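Local coordinates for glutamine synthetase (Streptomyces coelicolor, PDB 4BAX), which belongs to the glutamine synthetase family of ring-shaped enzymes, each of its ten chains here pairing a beta-grasp domain with a catalytic domain, at residues Ser297-Trp302 with Tyr311-Arg316; Pro109-Glu114 with Thr233-Lys238; Ile248-Ser253 with Asp332-Ala337; Lys265-Gly270 with Ala319-Tyr324; Leu167-Ile172 with Trp181-Gly186. All coordinates share one frame; numbering follows the deposited sequence.

Contact 1. Residues Ser297-Trp302 with Tyr311-Arg316; sequences SVRIPW and YIEDRR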
# COMPACT_ATOMS: atom_id res chain seq x y z
N SER A 297 -14.70 42.79 -23.91
CA SER A 297 -14.95 42.93 -22.47
C SER A 297 -16.46 42.69 -22.17
O SER A 297 -16.84 41.99 -21.23
CB SER A 297 -14.55 44.34 -22.00
OG SER A 297 -13.15 44.57 -22.11
N VAL A 298 -17.29 43.27 -23.02
CA VAL A 298 -18.72 43.10 -22.92
C VAL A 298 -19.28 42.59 -24.25
O VAL A 298 -18.97 43.12 -25.32
CB VAL A 298 -19.40 44.44 -22.55
CG1 VAL A 298 -20.87 44.44 -22.92
CG2 VAL A 298 -19.17 44.74 -21.09
N ARG A 299 -20.12 41.57 -24.17
CA ARG A 299 -20.70 41.03 -25.39
C ARG A 299 -22.20 41.35 -25.51
O ARG A 299 -22.95 41.29 -24.52
CB ARG A 299 -20.47 39.51 -25.46
CG ARG A 299 -21.26 38.86 -26.59
CD ARG A 299 -20.95 37.40 -26.77
NE ARG A 299 -21.67 36.57 -25.80
CZ ARG A 299 -21.92 35.28 -25.98
NH1 ARG A 299 -21.54 34.68 -27.11
NH2 ARG A 299 -22.58 34.58 -25.06
N ILE A 300 -22.61 41.70 -26.72
CA ILE A 300 -24.02 41.80 -27.09
C ILE A 300 -24.40 40.56 -27.88
O ILE A 300 -23.99 40.40 -29.04
CB ILE A 300 -24.30 43.04 -27.97
CG1 ILE A 300 -24.04 44.32 -27.18
CG2 ILE A 300 -25.72 43.00 -28.52
CD1 ILE A 300 -23.63 45.48 -28.03
N PRO A 301 -25.26 39.72 -27.29
CA PRO A 301 -25.65 38.46 -27.92
C PRO A 301 -26.34 38.71 -29.25
O PRO A 301 -26.97 39.76 -29.43
CB PRO A 301 -26.63 37.85 -26.90
CG PRO A 301 -26.30 38.52 -25.61
CD PRO A 301 -25.93 39.92 -26.00
N TRP A 302 -26.21 37.78 -30.17
CA TRP A 302 -26.74 37.96 -31.52
C TRP A 302 -28.28 38.11 -31.49
O TRP A 302 -28.84 38.84 -32.33
CB TRP A 302 -26.30 36.81 -32.44
CG TRP A 302 -26.83 35.47 -32.05
CD1 TRP A 302 -26.25 34.58 -31.18
CD2 TRP A 302 -28.02 34.84 -32.54
NE1 TRP A 302 -27.03 33.45 -31.07
CE2 TRP A 302 -28.12 33.58 -31.90
CE3 TRP A 302 -29.02 35.22 -33.45
CZ2 TRP A 302 -29.18 32.70 -32.15
CZ3 TRP A 302 -30.07 34.34 -33.69
CH2 TRP A 302 -30.14 33.09 -33.04
N TYR A 311 -30.41 42.33 -23.32
CA TYR A 311 -29.49 42.59 -22.21
C TYR A 311 -28.08 42.64 -22.77
O TYR A 311 -27.87 42.37 -23.95
CB TYR A 311 -29.57 41.45 -21.18
CG TYR A 311 -29.23 40.09 -21.77
CD1 TYR A 311 -30.17 39.40 -22.54
CD2 TYR A 311 -27.96 39.53 -21.64
CE1 TYR A 311 -29.88 38.16 -23.12
CE2 TYR A 311 -27.66 38.27 -22.22
CZ TYR A 311 -28.63 37.60 -22.97
OH TYR A 311 -28.38 36.36 -23.56
N ILE A 312 -27.11 42.93 -21.91
CA ILE A 312 -25.72 42.83 -22.31
C ILE A 312 -25.01 41.89 -21.35
O ILE A 312 -25.45 41.71 -20.20
CB ILE A 312 -25.00 44.21 -22.34
CG1 ILE A 312 -24.97 44.85 -20.95
CG2 ILE A 312 -25.64 45.14 -23.36
CD1 ILE A 312 -24.25 46.20 -20.91
N GLU A 313 -23.90 41.32 -21.80
CA GLU A 313 -23.15 40.37 -21.01
C GLU A 313 -21.77 40.93 -20.72
O GLU A 313 -20.99 41.22 -21.63
CB GLU A 313 -23.03 39.05 -21.77
CG GLU A 313 -22.07 38.05 -21.14
CD GLU A 313 -21.82 36.84 -22.02
OE1 GLU A 313 -21.02 36.96 -22.99
OE2 GLU A 313 -22.39 35.76 -21.74
N ASP A 314 -21.48 41.10 -19.44
CA ASP A 314 -20.17 41.54 -19.01
C ASP A 314 -19.32 40.31 -18.72
O ASP A 314 -19.60 39.57 -17.77
CB ASP A 314 -20.29 42.41 -17.76
CG ASP A 314 -18.99 43.13 -17.42
OD1 ASP A 314 -17.93 42.70 -17.91
OD2 ASP A 314 -19.02 44.13 -16.65
N ARG A 315 -18.29 40.11 -19.55
CA ARG A 315 -17.46 38.90 -19.46
C ARG A 315 -16.23 39.09 -18.55
O ARG A 315 -15.46 38.14 -18.35
CB ARG A 315 -17.04 38.46 -20.86
CG ARG A 315 -18.21 38.28 -21.83
CD ARG A 315 -17.73 37.99 -23.26
NE ARG A 315 -16.99 36.73 -23.31
CZ ARG A 315 -17.56 35.53 -23.41
NH1 ARG A 315 -18.88 35.41 -23.50
NH2 ARG A 315 -16.80 34.43 -23.45
N ARG A 316 -16.03 40.29 -18.02
CA ARG A 316 -14.88 40.59 -17.15
C ARG A 316 -14.86 40.01 -15.70
O ARG A 316 -13.78 39.67 -15.22
CB ARG A 316 -14.65 42.09 -17.10
CG ARG A 316 -14.24 42.68 -18.43
CD ARG A 316 -14.21 44.18 -18.34
NE ARG A 316 -15.57 44.67 -18.11
CZ ARG A 316 -15.85 45.92 -17.74
NH1 ARG A 316 -14.87 46.79 -17.58
NH2 ARG A 316 -17.12 46.29 -17.54
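Ser297 opens the pairing through its carbonyl, which accepts from Arg315 N at 2.9 Å, the donor lying nearly along the C=O axis. Its CB rests on Arg316 CD at 3.7 Å. That arginine bends at chi3 and grips Asp314 side-on, NE to the syn lone pair of OD1 and NH2 to OD2, while Arg316 N closes an Asx turn on the same OD1; Tyr267 OH is a further partner of OD2. Val298 and Asp314 form a non-hydrogen-bonded pair of these two antiparallel strands, with Val298 CG2 over Asp314 CA and CG1 meeting Ile312 CB. Arg299 and Glu313 are the hydrogen-bonded pair: Arg299 N donates to Glu313 O at 2.7 Å, and Glu313 N donates to Arg299 O at 2.9 Å. Both side chains leave with CG anti to the backbone N and run side by side, their guanidinium and carboxylate planes only 11° apart. Ile300 then places CG1 against Ile312 CG2, and Pro301 CG reaches Tyr311 CZ at 3.6 Å. Glu313 OE1 is the pivot of a salt-bridge network. It takes Arg315 NH1 at 2.7 Å and, through a bent, weak bond (128°), Arg299 NE at 2.9 Å. Arg315 NH1 lies over one face of the Arg299 guanidinium, 3.8 Å from NE, so two like charges meet; the shared carboxylate probably stays ionised and offsets part of their repulsion.

Contact 2. Residues Pro109-Glu114 with Thr233-Lys238; sequences PVFGIE and TNFSTK
Asn234, Thr233 and Phe111 lose the most surface where these two antiparallel strands meet. Asn234 is gripped through its backbone: its N donates to Gly112 O at 2.6 Å in an almost linear bond (178°), and its O accepts from Gly112 N at 2.8 Å on a lone pair. Its side chain, CG anti to the carbonyl carbon, turns to the same face as Val110 and Ser236, and ND2 comes within 3.7 Å of Glu114 OE2, the amide and carboxylate planes steeply inclined. On the other face, Thr233 sets CG2 anti to the backbone N and brings it to the edge of the Phe111 ring, 3.6 Å from CD2, with Ile113 CG1 alongside. Phe111 and Phe235 lie next to each other, pointing the same way; CZ of Phe111 is 3.5 Å from Phe235 CD1, and the oblique rings have planes 35° apart. Pro109 CB continues this apolar row at the edge of the Phe235 ring, 3.8 Å from CE1. The row is covered by helix 190-210, which meets Phe111 and Ile113, and by Leu330 and Cys334 of helix 323-341, while strands 180-188 and 312-314 extend the sheet beyond strands 110-121 and 231-236 respectively.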
# COMPACT_ATOMS: atom_id res chain seq x y z
N PRO A 109 -33.40 47.27 -12.76
CA PRO A 109 -32.27 46.45 -13.20
C PRO A 109 -32.46 44.99 -12.79
O PRO A 109 -32.96 44.70 -11.71
CB PRO A 109 -31.09 47.08 -12.45
CG PRO A 109 -31.70 47.71 -11.23
CD PRO A 109 -33.04 48.21 -11.68
N VAL A 110 -32.04 44.08 -13.67
CA VAL A 110 -32.15 42.64 -13.45
C VAL A 110 -30.81 42.00 -13.81
O VAL A 110 -30.11 42.44 -14.73
CB VAL A 110 -33.29 42.05 -14.29
CG1 VAL A 110 -33.32 40.55 -14.21
CG2 VAL A 110 -34.63 42.64 -13.86
N PHE A 111 -30.42 40.97 -13.07
CA PHE A 111 -29.14 40.34 -13.29
C PHE A 111 -29.22 38.84 -13.44
O PHE A 111 -30.05 38.18 -12.81
CB PHE A 111 -28.19 40.66 -12.14
CG PHE A 111 -27.73 42.09 -12.12
CD1 PHE A 111 -28.46 43.04 -11.42
CD2 PHE A 111 -26.59 42.48 -12.80
CE1 PHE A 111 -28.05 44.37 -11.40
CE2 PHE A 111 -26.18 43.81 -12.79
CZ PHE A 111 -26.91 44.75 -12.09
N GLY A 112 -28.34 38.31 -14.29
CA GLY A 112 -28.07 36.89 -14.33
C GLY A 112 -26.57 36.68 -14.17
O GLY A 112 -25.76 37.36 -14.82
N ILE A 113 -26.19 35.75 -13.30
CA ILE A 113 -24.78 35.43 -13.12
C ILE A 113 -24.43 33.96 -13.43
O ILE A 113 -25.07 33.02 -12.92
CB ILE A 113 -24.27 35.87 -11.70
CG1 ILE A 113 -24.62 37.35 -11.48
CG2 ILE A 113 -22.76 35.65 -11.55
CD1 ILE A 113 -24.37 37.85 -10.09
N GLU A 114 -23.43 33.78 -14.29
CA GLU A 114 -22.99 32.45 -14.67
C GLU A 114 -21.73 32.16 -13.83
O GLU A 114 -20.63 32.65 -14.11
CB GLU A 114 -22.68 32.42 -16.16
CG GLU A 114 -23.85 32.96 -17.02
CD GLU A 114 -23.55 32.97 -18.52
OE1 GLU A 114 -22.35 32.84 -18.90
OE2 GLU A 114 -24.51 33.09 -19.32
N THR A 233 -21.74 38.29 -16.07
CA THR A 233 -22.92 38.94 -15.53
C THR A 233 -23.80 39.51 -16.64
O THR A 233 -23.35 40.28 -17.50
CB THR A 233 -22.54 40.03 -14.52
OG1 THR A 233 -21.66 39.47 -13.54
CG2 THR A 233 -23.78 40.57 -13.84
N ASN A 234 -25.06 39.08 -16.62
CA ASN A 234 -26.06 39.50 -17.58
C ASN A 234 -26.90 40.60 -16.95
O ASN A 234 -27.39 40.46 -15.82
CB ASN A 234 -26.96 38.33 -17.97
CG ASN A 234 -26.16 37.17 -18.56
OD1 ASN A 234 -25.44 37.33 -19.56
ND2 ASN A 234 -26.27 36.00 -17.93
N PHE A 235 -27.06 41.68 -17.69
CA PHE A 235 -27.70 42.87 -17.15
C PHE A 235 -28.64 43.57 -18.12
O PHE A 235 -28.31 43.72 -19.30
CB PHE A 235 -26.63 43.83 -16.67
CG PHE A 235 -27.14 45.21 -16.45
CD1 PHE A 235 -27.90 45.52 -15.34
CD2 PHE A 235 -26.88 46.21 -17.38
CE1 PHE A 235 -28.36 46.80 -15.14
CE2 PHE A 235 -27.35 47.50 -17.19
CZ PHE A 235 -28.09 47.80 -16.07
N SER A 236 -29.78 44.02 -17.59
CA SER A 236 -30.73 44.81 -18.38
C SER A 236 -31.57 45.69 -17.46
O SER A 236 -31.71 45.44 -16.26
CB SER A 236 -31.65 43.92 -19.25
OG SER A 236 -32.68 43.27 -18.49
N THR A 237 -32.16 46.71 -18.07
CA THR A 237 -33.11 47.58 -17.42
C THR A 237 -34.36 47.45 -18.28
O THR A 237 -34.29 46.84 -19.34
CB THR A 237 -32.66 49.05 -17.43
OG1 THR A 237 -32.48 49.49 -18.79
CG2 THR A 237 -31.37 49.25 -16.61
N LYS A 238 -35.47 48.04 -17.84
CA LYS A 238 -36.73 47.95 -18.57
C LYS A 238 -36.54 48.52 -19.98
O LYS A 238 -36.99 47.93 -20.97
CB LYS A 238 -37.83 48.71 -17.83
CG LYS A 238 -39.24 48.52 -18.39
CD LYS A 238 -40.26 49.42 -17.68
CE LYS A 238 -39.94 50.92 -17.84
NZ LYS A 238 -40.17 51.49 -19.21

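Contact 3. Residues Ile248-Ser253 with Asp332-Ala337; sequences ITAAES and DTCCTA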
# COMPACT_ATOMS: atom_id res chain seq x y z
N ILE A 248 -27.00 50.10 -26.38
CA ILE A 248 -25.76 50.74 -26.80
C ILE A 248 -25.26 51.72 -25.76
O ILE A 248 -24.06 51.77 -25.49
CB ILE A 248 -25.91 51.44 -28.17
CG1 ILE A 248 -26.35 50.41 -29.22
CG2 ILE A 248 -24.60 52.07 -28.62
CD1 ILE A 248 -25.45 49.17 -29.25
N THR A 249 -26.17 52.47 -25.14
CA THR A 249 -25.77 53.43 -24.11
C THR A 249 -25.12 52.72 -22.92
O THR A 249 -24.06 53.13 -22.44
CB THR A 249 -27.00 54.24 -23.58
OG1 THR A 249 -27.75 54.78 -24.68
CG2 THR A 249 -26.57 55.36 -22.65
N ALA A 250 -25.73 51.62 -22.49
CA ALA A 250 -25.19 50.86 -21.38
C ALA A 250 -23.79 50.33 -21.74
O ALA A 250 -22.84 50.58 -20.99
CB ALA A 250 -26.14 49.71 -20.99
N ALA A 251 -23.63 49.76 -22.94
CA ALA A 251 -22.33 49.23 -23.37
C ALA A 251 -21.29 50.32 -23.50
O ALA A 251 -20.13 50.13 -23.13
CB ALA A 251 -22.46 48.43 -24.69
N GLU A 252 -21.68 51.48 -24.02
CA GLU A 252 -20.75 52.59 -24.11
C GLU A 252 -20.35 53.18 -22.74
O GLU A 252 -19.19 53.55 -22.53
CB GLU A 252 -21.27 53.69 -25.06
CG GLU A 252 -21.58 53.23 -26.47
CD GLU A 252 -20.65 53.83 -27.49
OE1 GLU A 252 -20.67 55.07 -27.59
OE2 GLU A 252 -19.92 53.07 -28.18
N SER A 253 -21.30 53.20 -21.81
CA SER A 253 -21.08 53.76 -20.48
C SER A 253 -19.93 53.06 -19.76
O SER A 253 -19.20 53.69 -19.00
CB SER A 253 -22.35 53.66 -19.62
OG SER A 253 -22.53 52.35 -19.12
N ASP A 332 -24.54 51.49 -10.90
CA ASP A 332 -24.10 52.87 -10.77
C ASP A 332 -23.71 53.39 -12.14
O ASP A 332 -24.23 54.40 -12.60
CB ASP A 332 -22.89 52.98 -9.83
CG ASP A 332 -22.66 54.42 -9.34
OD1 ASP A 332 -22.95 55.36 -10.09
OD2 ASP A 332 -22.22 54.60 -8.19
N THR A 333 -22.85 52.65 -12.82
CA THR A 333 -22.35 53.14 -14.09
C THR A 333 -23.43 53.21 -15.17
O THR A 333 -23.72 54.29 -15.70
CB THR A 333 -21.14 52.29 -14.56
OG1 THR A 333 -20.06 52.40 -13.62
CG2 THR A 333 -20.69 52.69 -15.97
N CYS A 334 -24.09 52.09 -15.43
CA CYS A 334 -25.03 52.01 -16.53
C CYS A 334 -26.31 52.82 -16.33
O CYS A 334 -26.69 53.62 -17.21
CB CYS A 334 -25.37 50.55 -16.84
SG CYS A 334 -23.96 49.53 -17.29
N CYS A 335 -26.95 52.65 -15.17
CA CYS A 335 -28.23 53.29 -14.88
C CYS A 335 -28.09 54.81 -14.83
O CYS A 335 -29.00 55.55 -15.23
CB CYS A 335 -28.82 52.78 -13.56
SG CYS A 335 -29.45 51.10 -13.58
N THR A 336 -26.94 55.27 -14.35
CA THR A 336 -26.66 56.69 -14.31
C THR A 336 -26.54 57.23 -15.72
O THR A 336 -27.14 58.25 -16.06
CB THR A 336 -25.35 56.97 -13.55
OG1 THR A 336 -25.57 56.77 -12.14
CG2 THR A 336 -24.88 58.39 -13.79
N ALA A 337 -25.80 56.52 -16.57
CA ALA A 337 -25.65 56.95 -17.94
C ALA A 337 -26.98 56.92 -18.67
O ALA A 337 -27.26 57.83 -19.46
CB ALA A 337 -24.62 56.10 -18.65
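From the last turn of helix 244-253, Ser253 points its CB at helix 323-341, and its side chain is the centre of the contact. The short helical segments cross at 132°, leaning toward antiparallel, their axes approaching to 8.5 Å, a separation suited to the small residues at the crossing. The end of helix 244-253 is thereby packed on the long C-terminal helix beside the sheet, whose Ile312 and Phe235 touch Ala250 and Cys334. CB of Ser253 meets Ala337 CB at 3.5 Å, methylene against methyl, and also lies near the methyl CG2 of Thr333. One bond further out, OG takes the crowded position between the backbone N and the carbonyl carbon (chi1 78°). This rotation folds the hydroxyl back along its own helix, where it donates to Ala250 O at 2.6 Å, in the carbonyl plane and on a lone pair. The outward side of the same oxygen faces the partner helix: Cys334 CA lies 3.6 Å away and Cys334 SG 3.7 Å. SG itself, anti to its own carbonyl carbon, lies 4.0 Å from Ala250 O and 4.3 Å from Ala250 CB. Thr333 CG2, anti to its backbone N, touches Ser253 O at 3.5 Å. Meanwhile Thr333 OG1 is directed to His263, and Thr249 OG1 to Gln343. A wider pi-type turn at 332-335 lies within the second segment. Chemically, the interface is one of methyls, a thiol and a serine whose proton is already spent on its own helix: the three hydroxyls have partners in their own helix or outside the two segments, and van der Waals contact joins the helices.

Contact 4. Residues Lys265-Gly270 with Ala319-Tyr324; sequences KNYGAG and ANVDPY
Asn320 holds CG between its backbone N and carbonyl carbon (chi1 66°), which lays the amide along the extended run Gly268-Ala269. ND2 then donates to Ala269 O at 3.2 Å in a straight bond (166°), on a carbonyl lone pair and close to the amide plane. OD1 sits 3.4 Å from Gly268 CA, possible because this residue has no CB, which would run into OD1; its backbone angles (phi 121°) independently call for glycine. Val321 has its CG2 anti to the backbone N; that methyl meets Asn266 O at 3.8 Å, while CB lies 3.7 Å from Tyr267 O. The contact thus joins the loop between helices 259-264 and 271-274 to the entry of helix 323-341 in the catalytic domain. Asp322 is the N-cap of that helix: its OD1 accepts from Tyr324 N at 3.0 Å, and Trp198 and Thr93 hold the carboxylate further. At the backbone of the cap residue, a water donates to Asn266 O at 2.6 Å and accepts a weak bond from Asp322 N, bridging loop and helix start. The Tyr267 ring passes Val321 CG2 obliquely, and its hydroxyl is bonded to Asp314 and His263.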
# COMPACT_ATOMS: atom_id res chain seq x y z
N LYS A 265 -10.86 46.76 -11.18
CA LYS A 265 -10.14 46.63 -9.87
C LYS A 265 -11.02 46.15 -8.74
O LYS A 265 -10.52 45.91 -7.63
CB LYS A 265 -9.48 47.96 -9.44
CG LYS A 265 -10.44 49.08 -9.10
CD LYS A 265 -9.70 50.32 -8.61
CE LYS A 265 -10.56 51.59 -8.42
NZ LYS A 265 -9.68 52.39 -7.56
N ASN A 266 -12.31 45.96 -9.00
CA ASN A 266 -13.24 45.41 -8.02
C ASN A 266 -13.85 44.10 -8.47
O ASN A 266 -14.82 43.60 -7.86
CB ASN A 266 -14.37 46.41 -7.71
CG ASN A 266 -13.90 47.60 -6.96
OD1 ASN A 266 -13.68 47.53 -5.76
ND2 ASN A 266 -13.73 48.72 -7.65
N TYR A 267 -13.28 43.54 -9.53
CA TYR A 267 -13.87 42.37 -10.18
C TYR A 267 -13.23 41.06 -9.74
O TYR A 267 -13.45 40.02 -10.37
CB TYR A 267 -13.78 42.53 -11.69
CG TYR A 267 -14.99 43.14 -12.35
CD1 TYR A 267 -16.00 43.74 -11.60
CD2 TYR A 267 -15.13 43.11 -13.73
CE1 TYR A 267 -17.11 44.31 -12.22
CE2 TYR A 267 -16.24 43.66 -14.36
CZ TYR A 267 -17.23 44.26 -13.61
OH TYR A 267 -18.30 44.81 -14.28
N GLY A 268 -12.45 41.11 -8.68
CA GLY A 268 -11.90 39.91 -8.11
C GLY A 268 -10.40 39.90 -8.09
O GLY A 268 -9.74 40.50 -8.95
N ALA A 269 -9.84 39.19 -7.12
CA ALA A 269 -8.41 39.15 -6.93
C ALA A 269 -7.75 38.26 -7.98
O ALA A 269 -8.25 37.17 -8.30
CB ALA A 269 -8.08 38.67 -5.51
N GLY A 270 -6.64 38.73 -8.55
CA GLY A 270 -5.95 37.93 -9.54
C GLY A 270 -6.54 38.02 -10.93
O GLY A 270 -6.27 37.14 -11.76
N ALA A 319 -14.58 34.56 -11.16
CA ALA A 319 -15.42 33.65 -10.38
C ALA A 319 -15.40 34.02 -8.89
O ALA A 319 -16.33 33.67 -8.16
CB ALA A 319 -14.98 32.21 -10.57
N ASN A 320 -14.35 34.73 -8.45
CA ASN A 320 -14.25 35.13 -7.05
C ASN A 320 -14.75 36.56 -6.78
O ASN A 320 -14.46 37.12 -5.73
CB ASN A 320 -12.83 34.92 -6.49
CG ASN A 320 -11.81 35.84 -7.15
OD1 ASN A 320 -12.11 36.54 -8.12
ND2 ASN A 320 -10.57 35.80 -6.64
N VAL A 321 -15.49 37.14 -7.72
CA VAL A 321 -16.07 38.47 -7.48
C VAL A 321 -17.15 38.42 -6.40
O VAL A 321 -17.85 37.42 -6.26
CB VAL A 321 -16.66 39.06 -8.78
CG1 VAL A 321 -17.92 38.30 -9.22
CG2 VAL A 321 -16.91 40.56 -8.62
N ASP A 322 -17.24 39.48 -5.61
CA ASP A 322 -18.36 39.67 -4.69
C ASP A 322 -19.54 40.15 -5.54
O ASP A 322 -19.46 41.21 -6.17
CB ASP A 322 -18.00 40.73 -3.64
CG ASP A 322 -19.05 40.87 -2.53
OD1 ASP A 322 -20.22 40.48 -2.74
OD2 ASP A 322 -18.69 41.37 -1.44
N PRO A 323 -20.65 39.39 -5.52
CA PRO A 323 -21.86 39.77 -6.28
C PRO A 323 -22.42 41.14 -5.87
O PRO A 323 -22.86 41.90 -6.75
CB PRO A 323 -22.86 38.64 -5.98
CG PRO A 323 -22.31 37.93 -4.77
CD PRO A 323 -20.80 38.09 -4.84
N TYR A 324 -22.31 41.48 -4.58
CA TYR A 324 -22.79 42.77 -4.08
C TYR A 324 -22.07 43.91 -4.79
O TYR A 324 -22.67 44.96 -5.08
CB TYR A 324 -22.56 42.88 -2.56
CG TYR A 324 -23.42 41.97 -1.70
CD1 TYR A 324 -24.78 41.85 -1.92
CD2 TYR A 324 -22.84 41.17 -0.71
CE1 TYR A 324 -25.56 40.99 -1.15
CE2 TYR A 324 -23.61 40.31 0.06
CZ TYR A 324 -24.97 40.23 -0.16
OH TYR A 324 -25.76 39.38 0.59
O HOH W 1 -15.12 42.07 -5.84

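Contact 5. Residues Leu167-Ile172 with Trp181-Gly186; sequences LGISGI and WEFQVG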
# COMPACT_ATOMS: atom_id res chain seq x y z
N LEU A 167 -33.68 28.58 -4.73
CA LEU A 167 -32.89 29.55 -5.47
C LEU A 167 -33.17 29.57 -6.97
O LEU A 167 -33.57 28.54 -7.55
CB LEU A 167 -31.41 29.32 -5.22
CG LEU A 167 -31.03 29.17 -3.76
CD1 LEU A 167 -29.48 29.02 -3.69
CD2 LEU A 167 -31.54 30.37 -2.98
N GLY A 168 -33.01 30.73 -7.60
CA GLY A 168 -33.33 30.85 -9.01
C GLY A 168 -32.17 30.38 -9.87
O GLY A 168 -31.37 31.18 -10.39
N ILE A 169 -32.07 29.07 -10.02
CA ILE A 169 -31.04 28.49 -10.84
C ILE A 169 -31.66 28.22 -12.20
O ILE A 169 -32.70 27.58 -12.28
CB ILE A 169 -30.55 27.16 -10.25
CG1 ILE A 169 -30.18 27.34 -8.78
CG2 ILE A 169 -29.38 26.62 -11.06
CD1 ILE A 169 -29.02 28.28 -8.57
N SER A 170 -31.01 28.68 -13.27
CA SER A 170 -31.59 28.48 -14.60
C SER A 170 -30.96 27.31 -15.32
O SER A 170 -31.60 26.71 -16.21
CB SER A 170 -31.48 29.74 -15.47
OG SER A 170 -30.21 30.34 -15.33
N GLY A 171 -29.72 26.99 -14.94
CA GLY A 171 -29.00 25.89 -15.55
C GLY A 171 -27.67 25.60 -14.89
O GLY A 171 -27.18 26.37 -14.05
N ILE A 172 -27.11 24.45 -15.26
CA ILE A 172 -25.75 24.09 -14.90
C ILE A 172 -25.12 23.42 -16.12
O ILE A 172 -25.83 22.85 -16.96
CB ILE A 172 -25.68 23.11 -13.68
CG1 ILE A 172 -26.46 21.83 -13.97
CG2 ILE A 172 -26.25 23.75 -12.41
CD1 ILE A 172 -25.85 20.60 -13.34
N TRP A 181 -16.88 23.63 -13.63
CA TRP A 181 -18.33 23.61 -13.78
C TRP A 181 -18.91 25.01 -13.67
O TRP A 181 -18.23 25.96 -13.21
CB TRP A 181 -18.95 22.71 -12.71
CG TRP A 181 -18.62 21.26 -12.84
CD1 TRP A 181 -17.51 20.63 -12.35
CD2 TRP A 181 -19.38 20.26 -13.51
NE1 TRP A 181 -17.55 19.30 -12.66
CE2 TRP A 181 -18.69 19.04 -13.38
CE3 TRP A 181 -20.59 20.26 -14.21
CZ2 TRP A 181 -19.16 17.84 -13.91
CZ3 TRP A 181 -21.06 19.07 -14.74
CH2 TRP A 181 -20.35 17.88 -14.58
N GLU A 182 -20.17 25.12 -14.10
CA GLU A 182 -20.90 26.37 -14.03
C GLU A 182 -22.35 26.16 -13.62
O GLU A 182 -22.95 25.14 -13.97
CB GLU A 182 -20.86 27.08 -15.38
CG GLU A 182 -21.43 28.48 -15.38
CD GLU A 182 -21.57 29.03 -16.80
OE1 GLU A 182 -20.52 29.34 -17.43
OE2 GLU A 182 -22.73 29.13 -17.29
N PHE A 183 -22.89 27.10 -12.85
CA PHE A 183 -24.33 27.20 -12.62
C PHE A 183 -24.77 28.65 -12.83
O PHE A 183 -24.00 29.58 -12.57
CB PHE A 183 -24.74 26.64 -11.24
CG PHE A 183 -24.25 27.45 -10.06
CD1 PHE A 183 -24.95 28.56 -9.60
CD2 PHE A 183 -23.07 27.11 -9.42
CE1 PHE A 183 -24.48 29.31 -8.52
CE2 PHE A 183 -22.60 27.86 -8.34
CZ PHE A 183 -23.32 28.96 -7.89
N GLN A 184 -25.99 28.84 -13.32
CA GLN A 184 -26.46 30.18 -13.66
C GLN A 184 -27.56 30.62 -12.71
O GLN A 184 -28.56 29.90 -12.55
CB GLN A 184 -26.96 30.21 -15.11
CG GLN A 184 -25.89 29.82 -16.14
CD GLN A 184 -26.18 28.48 -16.79
OE1 GLN A 184 -27.35 28.13 -16.98
NE2 GLN A 184 -25.14 27.72 -17.13
N VAL A 185 -27.39 31.79 -12.09
CA VAL A 185 -28.39 32.33 -11.19
C VAL A 185 -29.05 33.54 -11.82
O VAL A 185 -28.38 34.49 -12.25
CB VAL A 185 -27.78 32.75 -9.85
CG1 VAL A 185 -28.90 33.10 -8.87
CG2 VAL A 185 -26.93 31.64 -9.29
N GLY A 186 -30.38 33.53 -11.83
CA GLY A 186 -31.14 34.63 -12.38
C GLY A 186 -32.21 34.14 -13.34
O GLY A 186 -32.39 32.94 -13.53
O HOH W 2 -29.29 29.43 -17.97
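Gln184 O is gripped by one firm bond, from Ser170 N at 2.8 Å and close to straight (166°), with a weak and unsettled approach from Ser170 OG and a CH...O contact from Ile169 CA beside it. This is the middle of a beta hairpin, strands 169-174 and 180-188, interrupted by a classic beta bulge: Ser170 and Gly171 together stand opposite Gln184, since Ser170 N donates to Gln184 O while Gln184 N donates to Gly171 O, at 2.8 Å and from above the carbonyl plane, and Ser170 has alpha-like angles (psi -25°). Gly186 N donating to Gly168 O at 2.9 Å closes the pairing at one end. On the buried face, Ile169 CD1 meets Val185 CG2 at 4.0 Å and approaches the Phe183 ring obliquely; Ile172 CG2, anti to its carbonyl carbon, rests on Phe183 CB at 3.5 Å. Helices 152-164 and 190-210 pack on this face. Ile172 also pairs antiparallel with a strand of a neighbouring subunit, carrying the sheet across the interface. On the other face Gln184 bends at chi2 (111°), and a water joins its OE1 (2.5 Å) to Ser170 OG, while NE2 donates at 2.8 Å to the anti lone pair of Glu182 OE2.

Contacts 5, 2 and 1 are successive slices of one mixed sheet, in the order 169-174, 180-188, 110-121, 231-236, 312-314, 298-300. Backbone bonds join the slices: Ile113 N to Val185 O between contacts 2 and 5, and Asp314 N to Thr233 O between 1 and 2. The centres of 1 and 2 lie about 10 Å apart, those of 1 and 5 about 18 Å. Contacts 3 and 4 both use helix 323-341, their centres about 20 Å apart; this helix packs on the sheet, and the loop of contact 4 reaches contact 1. Along the chain contact 5 nests inside contact 2, whereas contact 1 nests inside 4, and 4 inside 3, so late-sequence segments complete the sheet and its helical cover.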